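Nitrite oxidoreductase subunit A (Kuenenia stuttgartiensis, PDB 7B04) belongs to the molybdopterin oxidoreductase family and holds two MD1 groups, a molybdenum atom and an iron-sulfur cluster in one large subunit. Local coordinates at residues Y133-K138 with D167-A172; N653-N658 with E683-I688; E675-T680 with Y690-F695. One frame throughout, in Å; residues are numbered along the deposited sequence.

Contact 1: residues Y133-K138 with D167-A172; sequences YPLIRK and DELLRA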
loop_
_atom_site.group_PDB
_atom_site.type_symbol
_atom_site.label_atom_id
_atom_site.label_comp_id
_atom_site.label_asym_id
_atom_site.label_seq_id
_atom_site.Cartn_x
_atom_site.Cartn_y
_atom_site.Cartn_z
ATOM N N TYR B 133 26.140 -9.485 -0.288
ATOM C CA TYR B 133 27.233 -10.160 -0.969
ATOM C C TYR B 133 26.715 -11.488 -1.500
ATOM O O TYR B 133 25.706 -12.005 -1.002
ATOM C CB TYR B 133 28.419 -10.384 -0.016
ATOM C CG TYR B 133 28.012 -10.853 1.367
ATOM C CD1 TYR B 133 27.872 -9.955 2.416
ATOM C CD2 TYR B 133 27.759 -12.195 1.619
ATOM C CE1 TYR B 133 27.499 -10.378 3.679
ATOM C CE2 TYR B 133 27.389 -12.628 2.878
ATOM C CZ TYR B 133 27.259 -11.717 3.904
ATOM O OH TYR B 133 26.886 -12.145 5.158
ATOM N N PRO B 134 27.366 -12.056 -2.517
ATOM C CA PRO B 134 26.893 -13.330 -3.072
ATOM C C PRO B 134 26.869 -14.428 -2.019
ATOM O O PRO B 134 27.736 -14.498 -1.146
ATOM C CB PRO B 134 27.908 -13.632 -4.180
ATOM C CG PRO B 134 28.445 -12.297 -4.567
ATOM C CD PRO B 134 28.485 -11.497 -3.298
ATOM N N LEU B 135 25.861 -15.289 -2.113
ATOM C CA LEU B 135 25.653 -16.362 -1.153
ATOM C C LEU B 135 25.620 -17.709 -1.860
ATOM O O LEU B 135 25.057 -17.838 -2.951
ATOM C CB LEU B 135 24.348 -16.166 -0.375
ATOM C CG LEU B 135 24.265 -14.960 0.558
ATOM C CD1 LEU B 135 22.855 -14.815 1.110
ATOM C CD2 LEU B 135 25.270 -15.106 1.682
ATOM N N ILE B 136 26.232 -18.707 -1.227
ATOM C CA ILE B 136 26.152 -20.094 -1.663
ATOM C C ILE B 136 25.850 -20.946 -0.438
ATOM O O ILE B 136 26.388 -20.703 0.648
ATOM C CB ILE B 136 27.451 -20.556 -2.363
ATOM C CG1 ILE B 136 27.317 -21.999 -2.853
ATOM C CG2 ILE B 136 28.656 -20.400 -1.445
ATOM C CD1 ILE B 136 28.463 -22.455 -3.732
ATOM N N ARG B 137 24.976 -21.934 -0.606
ATOM C CA ARG B 137 24.579 -22.777 0.512
ATOM C C ARG B 137 25.673 -23.791 0.818
ATOM O O ARG B 137 26.297 -24.348 -0.092
ATOM C CB ARG B 137 23.261 -23.488 0.211
ATOM C CG ARG B 137 22.664 -24.198 1.414
ATOM C CD ARG B 137 21.317 -24.795 1.071
ATOM N NE ARG B 137 21.429 -25.726 -0.043
ATOM C CZ ARG B 137 21.832 -26.987 0.071
ATOM N NH1 ARG B 137 22.158 -27.484 1.257
ATOM N NH2 ARG B 137 21.905 -27.750 -1.004
ATOM N N LYS B 138 25.901 -24.026 2.111
ATOM C CA LYS B 138 27.001 -24.888 2.532
ATOM C C LYS B 138 26.837 -26.305 1.994
ATOM O O LYS B 138 27.792 -26.899 1.481
ATOM C CB LYS B 138 27.106 -24.902 4.057
ATOM C CG LYS B 138 28.287 -25.703 4.583
ATOM C CD LYS B 138 28.313 -25.738 6.103
ATOM C CE LYS B 138 29.575 -26.416 6.613
ATOM N NZ LYS B 138 29.633 -27.853 6.221
ATOM N N ASP B 167 20.175 -25.398 6.822
ATOM C CA ASP B 167 21.558 -25.294 6.393
ATOM C C ASP B 167 21.995 -23.836 6.505
ATOM O O ASP B 167 21.249 -22.977 6.978
ATOM C CB ASP B 167 21.709 -25.835 4.971
ATOM C CG ASP B 167 23.142 -26.189 4.625
ATOM O OD1 ASP B 167 24.033 -25.984 5.474
ATOM O OD2 ASP B 167 23.373 -26.681 3.501
ATOM N N GLU B 168 23.212 -23.538 6.064
ATOM C CA GLU B 168 23.779 -22.207 6.220
ATOM C C GLU B 168 24.127 -21.616 4.862
ATOM O O GLU B 168 24.653 -22.309 3.986
ATOM C CB GLU B 168 25.026 -22.242 7.109
ATOM C CG GLU B 168 25.573 -20.869 7.455
ATOM C CD GLU B 168 26.767 -20.934 8.382
ATOM O OE1 GLU B 168 27.189 -22.058 8.728
ATOM O OE2 GLU B 168 27.283 -19.863 8.765
ATOM N N LEU B 169 23.829 -20.329 4.697
ATOM C CA LEU B 169 24.203 -19.589 3.500
ATOM C C LEU B 169 25.519 -18.869 3.766
ATOM O O LEU B 169 25.588 -17.988 4.630
ATOM C CB LEU B 169 23.106 -18.599 3.112
ATOM C CG LEU B 169 21.795 -19.236 2.650
ATOM C CD1 LEU B 169 20.711 -18.185 2.500
ATOM C CD2 LEU B 169 21.996 -19.995 1.346
ATOM N N LEU B 170 26.554 -19.244 3.026
ATOM C CA LEU B 170 27.904 -18.737 3.220
ATOM C C LEU B 170 28.222 -17.639 2.212
ATOM O O LEU B 170 27.637 -17.565 1.129
ATOM C CB LEU B 170 28.922 -19.873 3.098
ATOM C CG LEU B 170 28.714 -21.035 4.069
ATOM C CD1 LEU B 170 29.680 -22.171 3.768
ATOM C CD2 LEU B 170 28.863 -20.562 5.509
ATOM N N ARG B 171 29.167 -16.780 2.584
ATOM C CA ARG B 171 29.596 -15.724 1.681
ATOM C C ARG B 171 30.459 -16.298 0.565
ATOM O O ARG B 171 31.272 -17.199 0.785
ATOM C CB ARG B 171 30.388 -14.656 2.443
ATOM C CG ARG B 171 30.887 -13.516 1.563
ATOM C CD ARG B 171 31.887 -12.619 2.275
ATOM N NE ARG B 171 32.328 -11.526 1.410
ATOM C CZ ARG B 171 31.878 -10.279 1.496
ATOM N NH1 ARG B 171 30.981 -9.960 2.417
ATOM N NH2 ARG B 171 32.329 -9.348 0.666
ATOM N N ALA B 172 30.276 -15.771 -0.640
ATOM C CA ALA B 172 31.096 -16.139 -1.777
ATOM C C ALA B 172 31.545 -14.881 -2.500
ATOM O O ALA B 172 30.822 -13.881 -2.549
ATOM C CB ALA B 172 30.338 -17.059 -2.746
#

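Contact 2: residues N653-N658 with E683-I688; sequences NVNLIN and EITGSI. With MD1 (phosphoric acid 4-(2-amino-4-oxo-3,4,5,6,-tetrahydro-pteridin-6-yl)-2-hydroxy-3,4-dimercapto-but-3-en-yl ester guanylate ester), chain C.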
loop_
_atom_site.group_PDB
_atom_site.type_symbol
_atom_site.label_atom_id
_atom_site.label_comp_id
_atom_site.label_asym_id
_atom_site.label_seq_id
_atom_site.Cartn_x
_atom_site.Cartn_y
_atom_site.Cartn_z
ATOM N N ASN B 653 14.334 -10.895 -10.254
ATOM C CA ASN B 653 13.136 -10.041 -10.088
ATOM C C ASN B 653 11.908 -10.858 -9.711
ATOM O O ASN B 653 10.835 -10.409 -9.995
ATOM C CB ASN B 653 12.841 -9.248 -11.341
ATOM C CG ASN B 653 12.304 -7.861 -11.115
ATOM O OD1 ASN B 653 11.500 -7.383 -11.889
ATOM N ND2 ASN B 653 12.760 -7.173 -10.108
ATOM N N VAL B 654 12.066 -12.007 -9.073
ATOM C CA VAL B 654 10.866 -12.743 -8.604
ATOM C C VAL B 654 11.197 -13.411 -7.278
ATOM O O VAL B 654 12.331 -13.741 -7.102
ATOM C CB VAL B 654 10.380 -13.756 -9.648
ATOM C CG1 VAL B 654 9.164 -13.251 -10.369
ATOM C CG2 VAL B 654 11.438 -14.086 -10.659
ATOM N N ASN B 655 10.230 -13.526 -6.376
ATOM C CA ASN B 655 10.350 -14.245 -5.083
ATOM C C ASN B 655 9.562 -15.522 -5.319
ATOM O O ASN B 655 8.615 -15.773 -4.652
ATOM C CB ASN B 655 9.634 -13.455 -4.000
ATOM C CG ASN B 655 10.248 -13.498 -2.630
ATOM O OD1 ASN B 655 10.972 -14.401 -2.296
ATOM N ND2 ASN B 655 9.931 -12.524 -1.823
ATOM N N LEU B 656 9.985 -16.266 -6.313
ATOM C CA LEU B 656 9.268 -17.410 -6.899
ATOM C C LEU B 656 8.870 -18.420 -5.856
ATOM O O LEU B 656 7.738 -18.844 -5.858
ATOM C CB LEU B 656 10.239 -18.039 -7.886
ATOM C CG LEU B 656 9.643 -19.016 -8.873
ATOM C CD1 LEU B 656 9.711 -18.442 -10.261
ATOM C CD2 LEU B 656 10.385 -20.317 -8.805
ATOM N N ILE B 657 9.811 -18.804 -5.023
ATOM C CA ILE B 657 9.491 -19.855 -4.063
ATOM C C ILE B 657 8.609 -19.318 -2.944
ATOM O O ILE B 657 7.606 -19.939 -2.572
ATOM C CB ILE B 657 10.783 -20.489 -3.515
ATOM C CG1 ILE B 657 11.547 -21.179 -4.645
ATOM C CG2 ILE B 657 10.465 -21.496 -2.420
ATOM C CD1 ILE B 657 12.942 -21.625 -4.266
ATOM N N ASN B 658 8.949 -18.140 -2.415
ATOM C CA ASN B 658 8.144 -17.544 -1.354
ATOM C C ASN B 658 6.723 -17.280 -1.828
ATOM O O ASN B 658 5.758 -17.570 -1.111
ATOM C CB ASN B 658 8.804 -16.255 -0.860
ATOM C CG ASN B 658 8.041 -15.594 0.270
ATOM O OD1 ASN B 658 8.443 -15.678 1.431
ATOM N ND2 ASN B 658 6.951 -14.907 -0.062
ATOM N N GLU B 683 17.211 -8.385 -1.653
ATOM C CA GLU B 683 16.936 -8.667 -0.254
ATOM C C GLU B 683 16.940 -10.174 -0.037
ATOM O O GLU B 683 16.755 -10.954 -0.975
ATOM C CB GLU B 683 15.570 -8.104 0.176
ATOM C CG GLU B 683 15.574 -6.674 0.692
ATOM C CD GLU B 683 14.169 -6.101 0.799
ATOM O OE1 GLU B 683 13.299 -6.504 -0.002
ATOM O OE2 GLU B 683 13.934 -5.256 1.688
ATOM N N ILE B 684 17.146 -10.584 1.212
ATOM C CA ILE B 684 17.024 -11.994 1.575
ATOM C C ILE B 684 15.535 -12.281 1.780
ATOM O O ILE B 684 14.903 -11.738 2.686
ATOM C CB ILE B 684 17.866 -12.335 2.814
ATOM C CG1 ILE B 684 17.820 -13.831 3.124
ATOM C CG2 ILE B 684 17.502 -11.467 4.029
ATOM C CD1 ILE B 684 18.954 -14.284 4.022
ATOM N N THR B 685 14.962 -13.111 0.909
ATOM C CA THR B 685 13.512 -13.175 0.752
ATOM C C THR B 685 12.856 -14.464 1.230
ATOM O O THR B 685 11.630 -14.587 1.120
ATOM C CB THR B 685 13.145 -12.940 -0.714
ATOM O OG1 THR B 685 13.971 -13.758 -1.553
ATOM C CG2 THR B 685 13.347 -11.481 -1.068
ATOM N N GLY B 686 13.608 -15.409 1.780
ATOM C CA GLY B 686 13.036 -16.712 2.060
ATOM C C GLY B 686 12.985 -17.626 0.850
ATOM O O GLY B 686 13.007 -18.850 1.008
ATOM N N SER B 687 12.900 -17.065 -0.359
ATOM C CA SER B 687 13.257 -17.866 -1.524
ATOM C C SER B 687 14.763 -18.093 -1.573
ATOM O O SER B 687 15.213 -19.154 -2.016
ATOM C CB SER B 687 12.764 -17.207 -2.812
ATOM O OG SER B 687 11.347 -17.192 -2.865
ATOM N N ILE B 688 15.552 -17.119 -1.109
ATOM C CA ILE B 688 16.988 -17.336 -0.970
ATOM C C ILE B 688 17.253 -18.306 0.176
ATOM O O ILE B 688 18.156 -19.152 0.107
ATOM C CB ILE B 688 17.730 -16.000 -0.742
ATOM C CG1 ILE B 688 18.145 -15.317 -2.048
ATOM C CG2 ILE B 688 18.964 -16.196 0.132
ATOM C CD1 ILE B 688 17.002 -14.916 -2.924
HETATM P PB MD1 C . 6.527 -11.797 -7.838
HETATM O O3B MD1 C . 6.404 -10.605 -6.712
HETATM O O1B MD1 C . 7.280 -12.949 -7.219
HETATM O O2B MD1 C . 7.303 -11.276 -9.024
HETATM O O3A MD1 C . 5.055 -12.328 -8.370
HETATM C C10 MD1 C . 3.898 -11.552 -8.243
HETATM C C11 MD1 C . 2.693 -12.480 -7.911
HETATM O O11 MD1 C . 2.454 -12.480 -6.322
HETATM C C12 MD1 C . 1.606 -12.123 -8.596
HETATM S S12 MD1 C . 1.664 -10.615 -9.606
HETATM C C13 MD1 C . 0.253 -12.893 -8.633
HETATM S S13 MD1 C . -1.009 -12.101 -9.675
HETATM C C14 MD1 C . -0.142 -14.118 -7.953
HETATM N N15 MD1 C . -1.181 -13.652 -6.828
HETATM C C16 MD1 C . -1.454 -14.587 -5.807
HETATM C C15 MD1 C . -2.601 -14.335 -4.893
HETATM O O14 MD1 C . -3.269 -13.369 -5.043
HETATM N N17 MD1 C . -2.907 -15.296 -3.800
HETATM C C17 MD1 C . -2.031 -16.551 -3.604
HETATM N N16 MD1 C . -2.334 -17.489 -2.539
HETATM N N18 MD1 C . -0.867 -16.819 -4.525
HETATM C C20 MD1 C . -0.553 -15.906 -5.593
HETATM N N8 MD1 C . 0.545 -16.198 -6.416
HETATM C C7 MD1 C . 0.910 -15.105 -7.524
HETATM P PA MD1 C . 7.703 -9.766 -6.134
HETATM O O1A MD1 C . 7.281 -8.391 -5.680
HETATM O O2A MD1 C . 8.254 -10.534 -4.969
HETATM O "O5'" MD1 C . 8.941 -9.638 -7.210
HETATM C "C5'" MD1 C . 9.965 -8.747 -6.863
HETATM C "C4'" MD1 C . 11.173 -9.511 -6.218
HETATM O "O4'" MD1 C . 12.492 -9.086 -6.924
HETATM C "C1'" MD1 C . 13.182 -8.092 -5.942
HETATM N N9 MD1 C . 13.612 -6.852 -6.647
HETATM C C4 MD1 C . 14.577 -6.934 -7.547
HETATM N N3 MD1 C . 15.368 -8.095 -8.033
HETATM C C2 MD1 C . 16.386 -7.892 -9.054
HETATM N N2 MD1 C . 17.151 -9.025 -9.523
HETATM N N1 MD1 C . 16.637 -6.583 -9.600
HETATM C C6 MD1 C . 15.872 -5.472 -9.128
HETATM O O6 MD1 C . 16.073 -4.393 -9.573
HETATM C C5 MD1 C . 14.799 -5.689 -8.052
HETATM N N7 MD1 C . 13.961 -4.856 -7.444
HETATM C C8 MD1 C . 13.218 -5.568 -6.568
HETATM C "C2'" MD1 C . 12.319 -7.834 -5.042
HETATM O "O2'" MD1 C . 12.976 -7.648 -3.753
HETATM C "C3'" MD1 C . 11.327 -9.161 -4.998
HETATM O "O3'" MD1 C . 11.979 -10.219 -4.236
#

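Contact 3: residues E675-T680 with Y690-F695; sequences EQIMST and YADFAF. With MD1 (phosphoric acid 4-(2-amino-4-oxo-3,4,5,6,-tetrahydro-pteridin-6-yl)-2-hydroxy-3,4-dimercapto-but-3-en-yl ester guanylate ester), chain C.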
loop_
_atom_site.group_PDB
_atom_site.type_symbol
_atom_site.label_atom_id
_atom_site.label_comp_id
_atom_site.label_asym_id
_atom_site.label_seq_id
_atom_site.Cartn_x
_atom_site.Cartn_y
_atom_site.Cartn_z
ATOM N N GLU B 675 18.062 -30.027 -8.308
ATOM C CA GLU B 675 19.508 -30.072 -7.980
ATOM C C GLU B 675 20.191 -28.713 -7.852
ATOM O O GLU B 675 21.266 -28.673 -7.280
ATOM C CB GLU B 675 20.199 -31.048 -8.913
ATOM C CG GLU B 675 19.401 -32.305 -9.071
ATOM C CD GLU B 675 20.173 -33.381 -9.774
ATOM O OE1 GLU B 675 21.286 -33.113 -10.131
ATOM O OE2 GLU B 675 19.642 -34.473 -9.951
ATOM N N GLN B 676 19.679 -27.678 -8.497
ATOM C CA GLN B 676 20.309 -26.353 -8.309
ATOM C C GLN B 676 19.249 -25.261 -8.345
ATOM O O GLN B 676 18.645 -25.131 -9.367
ATOM C CB GLN B 676 21.329 -26.170 -9.413
ATOM C CG GLN B 676 21.994 -24.824 -9.414
ATOM C CD GLN B 676 23.256 -24.929 -10.209
ATOM O OE1 GLN B 676 23.702 -26.002 -10.545
ATOM N NE2 GLN B 676 23.846 -23.802 -10.507
ATOM N N ILE B 677 19.084 -24.483 -7.271
ATOM C CA ILE B 677 18.137 -23.379 -7.230
ATOM C C ILE B 677 18.933 -22.101 -7.021
ATOM O O ILE B 677 19.772 -22.028 -6.117
ATOM C CB ILE B 677 17.093 -23.563 -6.113
ATOM C CG1 ILE B 677 16.203 -24.776 -6.392
ATOM C CG2 ILE B 677 16.258 -22.305 -5.949
ATOM C CD1 ILE B 677 16.653 -26.040 -5.700
ATOM N N MET B 678 18.670 -21.101 -7.850
ATOM C CA MET B 678 19.448 -19.874 -7.839
ATOM C C MET B 678 18.488 -18.701 -7.918
ATOM O O MET B 678 17.471 -18.766 -8.614
ATOM C CB MET B 678 20.436 -19.843 -9.008
ATOM C CG MET B 678 21.479 -20.937 -8.959
ATOM S SD MET B 678 22.288 -21.148 -10.550
ATOM C CE MET B 678 23.181 -19.614 -10.702
ATOM N N SER B 679 18.819 -17.630 -7.211
ATOM C CA SER B 679 17.969 -16.453 -7.201
ATOM C C SER B 679 18.826 -15.200 -7.220
ATOM O O SER B 679 19.785 -15.077 -6.451
ATOM C CB SER B 679 17.041 -16.446 -5.988
ATOM O OG SER B 679 16.280 -15.251 -5.948
ATOM N N THR B 680 18.473 -14.281 -8.106
ATOM C CA THR B 680 18.993 -12.925 -8.098
ATOM C C THR B 680 18.000 -12.011 -7.399
ATOM O O THR B 680 16.797 -12.058 -7.682
ATOM C CB THR B 680 19.232 -12.422 -9.516
ATOM O OG1 THR B 680 20.260 -13.207 -10.127
ATOM C CG2 THR B 680 19.650 -10.976 -9.490
ATOM N N TYR B 690 15.668 -20.856 0.981
ATOM C CA TYR B 690 15.487 -22.217 0.497
ATOM C C TYR B 690 16.091 -22.406 -0.893
ATOM O O TYR B 690 15.611 -23.225 -1.680
ATOM C CB TYR B 690 14.005 -22.590 0.493
ATOM C CG TYR B 690 13.435 -22.888 1.865
ATOM C CD1 TYR B 690 13.629 -24.127 2.465
ATOM C CD2 TYR B 690 12.697 -21.936 2.556
ATOM C CE1 TYR B 690 13.108 -24.406 3.715
ATOM C CE2 TYR B 690 12.172 -22.206 3.808
ATOM C CZ TYR B 690 12.382 -23.442 4.383
ATOM O OH TYR B 690 11.862 -23.715 5.627
ATOM N N ALA B 691 17.144 -21.657 -1.203
ATOM C CA ALA B 691 17.846 -21.735 -2.478
ATOM C C ALA B 691 19.286 -22.187 -2.253
ATOM O O ALA B 691 19.743 -22.353 -1.119
ATOM C CB ALA B 691 17.814 -20.389 -3.206
ATOM N N ASP B 692 20.004 -22.382 -3.359
ATOM C CA ASP B 692 21.403 -22.786 -3.316
ATOM C C ASP B 692 22.362 -21.651 -3.637
ATOM O O ASP B 692 23.507 -21.673 -3.173
ATOM C CB ASP B 692 21.659 -23.932 -4.302
ATOM C CG ASP B 692 20.907 -25.197 -3.940
ATOM O OD1 ASP B 692 20.693 -25.445 -2.736
ATOM O OD2 ASP B 692 20.530 -25.945 -4.866
ATOM N N PHE B 693 21.922 -20.660 -4.409
ATOM C CA PHE B 693 22.731 -19.495 -4.732
ATOM C C PHE B 693 21.918 -18.226 -4.527
ATOM O O PHE B 693 20.688 -18.232 -4.620
ATOM C CB PHE B 693 23.235 -19.539 -6.178
ATOM C CG PHE B 693 24.364 -20.497 -6.401
ATOM C CD1 PHE B 693 25.675 -20.103 -6.199
ATOM C CD2 PHE B 693 24.116 -21.792 -6.825
ATOM C CE1 PHE B 693 26.718 -20.981 -6.412
ATOM C CE2 PHE B 693 25.154 -22.675 -7.038
ATOM C CZ PHE B 693 26.457 -22.269 -6.831
ATOM N N ALA B 694 22.626 -17.134 -4.255
ATOM C CA ALA B 694 22.020 -15.816 -4.132
ATOM C C ALA B 694 22.969 -14.797 -4.737
ATOM O O ALA B 694 24.162 -14.793 -4.420
ATOM C CB ALA B 694 21.721 -15.468 -2.670
ATOM N N PHE B 695 22.442 -13.942 -5.603
ATOM C CA PHE B 695 23.252 -12.934 -6.284
ATOM C C PHE B 695 22.700 -11.550 -5.987
ATOM O O PHE B 695 21.584 -11.220 -6.431
ATOM C CB PHE B 695 23.279 -13.189 -7.790
ATOM C CG PHE B 695 23.897 -14.503 -8.164
ATOM C CD1 PHE B 695 25.273 -14.653 -8.188
ATOM C CD2 PHE B 695 23.103 -15.592 -8.478
ATOM C CE1 PHE B 695 25.847 -15.864 -8.526
ATOM C CE2 PHE B 695 23.669 -16.803 -8.815
ATOM C CZ PHE B 695 25.042 -16.940 -8.840
HETATM P PB MD1 C . 6.527 -11.797 -7.838
HETATM O O3B MD1 C . 6.404 -10.605 -6.712
HETATM O O1B MD1 C . 7.280 -12.949 -7.219
HETATM O O2B MD1 C . 7.303 -11.276 -9.024
HETATM O O3A MD1 C . 5.055 -12.328 -8.370
HETATM C C10 MD1 C . 3.898 -11.552 -8.243
HETATM C C11 MD1 C . 2.693 -12.480 -7.911
HETATM O O11 MD1 C . 2.454 -12.480 -6.322
HETATM C C12 MD1 C . 1.606 -12.123 -8.596
HETATM S S12 MD1 C . 1.664 -10.615 -9.606
HETATM C C13 MD1 C . 0.253 -12.893 -8.633
HETATM S S13 MD1 C . -1.009 -12.101 -9.675
HETATM C C14 MD1 C . -0.142 -14.118 -7.953
HETATM N N15 MD1 C . -1.181 -13.652 -6.828
HETATM C C16 MD1 C . -1.454 -14.587 -5.807
HETATM C C15 MD1 C . -2.601 -14.335 -4.893
HETATM O O14 MD1 C . -3.269 -13.369 -5.043
HETATM N N17 MD1 C . -2.907 -15.296 -3.800
HETATM C C17 MD1 C . -2.031 -16.551 -3.604
HETATM N N16 MD1 C . -2.334 -17.489 -2.539
HETATM N N18 MD1 C . -0.867 -16.819 -4.525
HETATM C C20 MD1 C . -0.553 -15.906 -5.593
HETATM N N8 MD1 C . 0.545 -16.198 -6.416
HETATM C C7 MD1 C . 0.910 -15.105 -7.524
HETATM P PA MD1 C . 7.703 -9.766 -6.134
HETATM O O1A MD1 C . 7.281 -8.391 -5.680
HETATM O O2A MD1 C . 8.254 -10.534 -4.969
HETATM O "O5'" MD1 C . 8.941 -9.638 -7.210
HETATM C "C5'" MD1 C . 9.965 -8.747 -6.863
HETATM C "C4'" MD1 C . 11.173 -9.511 -6.218
HETATM O "O4'" MD1 C . 12.492 -9.086 -6.924
HETATM C "C1'" MD1 C . 13.182 -8.092 -5.942
HETATM N N9 MD1 C . 13.612 -6.852 -6.647
HETATM C C4 MD1 C . 14.577 -6.934 -7.547
HETATM N N3 MD1 C . 15.368 -8.095 -8.033
HETATM C C2 MD1 C . 16.386 -7.892 -9.054
HETATM N N2 MD1 C . 17.151 -9.025 -9.523
HETATM N N1 MD1 C . 16.637 -6.583 -9.600
HETATM C C6 MD1 C . 15.872 -5.472 -9.128
HETATM O O6 MD1 C . 16.073 -4.393 -9.573
HETATM C C5 MD1 C . 14.799 -5.689 -8.052
HETATM N N7 MD1 C . 13.961 -4.856 -7.444
HETATM C C8 MD1 C . 13.218 -5.568 -6.568
HETATM C "C2'" MD1 C . 12.319 -7.834 -5.042
HETATM O "O2'" MD1 C . 12.976 -7.648 -3.753
HETATM C "C3'" MD1 C . 11.327 -9.161 -4.998
HETATM O "O3'" MD1 C . 11.979 -10.219 -4.236
#

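Contact 1: residues Y133-K138 with D167-A172
Asp167 meets Arg137 where residues 133-138 and 167-172 run antiparallel, a worked example of a two-stranded edge with a salt bridge at one end. Their side chains cross at about a right angle, and Asp167 OD2 lies at the guanidinium edge, 2.7 Å from Arg137 NH1, in a salt bridge whose hydrogen bond is weak. OD2 also accepts from the backbone N of Gly139, while Arg137 NE turns to Asp692. Glu168 O then receives Lys138 N, 2.8 Å away. Leu169 lies on the same face as Leu135 and Arg137, its CD2 resting 3.9 Å from Arg137 CB. At Leu170 the backbone pairs with Ile136 in both directions, Leu170 N reaching Ile136 O at 2.8 Å, and its CD1 packs obliquely against Lys138 CB. Arg171, extended from CG to NE, passes at about a right angle to Tyr133. Its CD sits 4.2 Å above one face of the Tyr133 ring, offset toward the rim, with ring and guanidinium planes 34° apart; NH2 pairs with Glu730. Ala172 N closes the ladder on Pro134 O, and Ala172 CB packs 4.0 Å from Ile136 CG2. The chemistry grades from a salt bridge at Asp167, through backbone pairing, to an arginine that crosses one face of a tyrosine ring on its way to Glu730; Asp167, buried among several donors, would be expected to stay charged.

Contact 2: residues N653-N658 with E683-I688
Within the MD1 pocket, Asn655 of residues 653-658 meets Thr685 and Ser687 of residues 683-688, two loops that follow neighbouring strands of one sheet. Asn655 faces two ways. Its backbone N donates to MD1 O1B at 3.1 Å, with an N-H...O angle of 158°, whereas its side-chain OD1 accepts from Ser687 OG at 2.9 Å. The hydroxyl approaches that carbonyl 19° out of its plane. Ser687 OG, set anti to its own carbonyl carbon (chi1 -66°), accepts in turn from Asn658 N at 2.6 Å, so that one hydroxyl ties the carboxamide of Asn655 to a backbone amide three residues on. Asn655 and Thr685 slide past each other in opposite directions, Thr685 CB against the carboxamide and CG2 3.7 Å from both Asn655 ND2 and MD1 O3'. Ile657 CB rests against Ser687 OG. The buried OD1 of Asn658 has its partner elsewhere, in the backbone N of Ile1024. Ser687 is thus a second-shell residue: it bonds the side chain of Asn655, whose backbone N donates to the phosphate oxygen. In the fold, the first loop leads from strand 648-652 to helix 663-670, and the second from strand 676-681 to strand 693-696. Ile657 leans on Ile677 of strand 676-681, and Leu656 packs over strand 648-652 and against Arg225 of strand 222-226.

Contact 3: residues E675-T680 with Y690-F695
Met678 and Phe693 lie side by side and point the same way from paired positions of two neighbouring parallel strands, within residues 675-680 and 690-695. Followed outward, the methionine meets something different at each atom. CB is near Phe693 CB. CG, placed anti to the carbonyl carbon (chi1 -63°), packs 3.5 Å from Phe693 CD2. SD stands 5.0 Å from the centroid of the Phe693 ring, obliquely at 44° off its normal, a Met-aromatic contact, and it also takes a weak hydrogen bond from Gln676 NE2. A bend at chi3 (67°) then brings CE to the edge of the next aromatic ring, near its plane, 3.4 Å from Phe695 CE2. One flexible side chain thereby bridges the two phenylalanines on its face of the sheet, where Met741 of helix 734-749 and Ala181 of helix 174-191 add to the packing. Beneath it the backbones pair in parallel fashion, Phe695 N donating to Ser679 O at 3.0 Å. At the start of the pairing Ile677 O grips two consecutive amides, Asp692 N at 2.8 Å and Phe693 N at 3.1 Å. Asp692 answers with its side chain: OD2 receives Ile677 N at 3.2 Å, from above the carboxylate plane, while OD1 pairs with Arg137 and Arg164. At the other end, Thr680 CG2 comes close to N2 of MD1, and its OG1 is hydrogen-bonded to Trp650 NE1. The chemistry therefore divides by position. Sulfur and aromatic rings dominate the face of Met678, Phe693 and Phe695, with Thr680 at its ligand end, whereas the aspartate, with arginines on one oxygen and a backbone amide on the other, is probably kept ionised and sits where the strands begin to pair.

All three contacts belong to one mixed sheet or to the loops leaving it. Contact 1 forms one edge of it and is only partly buried; contacts 2 and 3 are wholly buried and both touch MD1. Strands 135-137 and 693-696 are neighbours, so contacts 1 and 3 share a seam, held by the Arg137-Asp692 salt bridge and by packing of Ile136 on Phe693. Contacts 2 and 3 alternate along the chain, and Ile688 of contact 2 lies against Ser679 and Ala694, and against Leu169 of contact 1. Chemistry follows place: an antiparallel ladder with an ionic pair at the edge, aromatic and sulfur packing plus a buried aspartate-arginine cluster within, and hydroxyl-to-amide bonding beside the ligand.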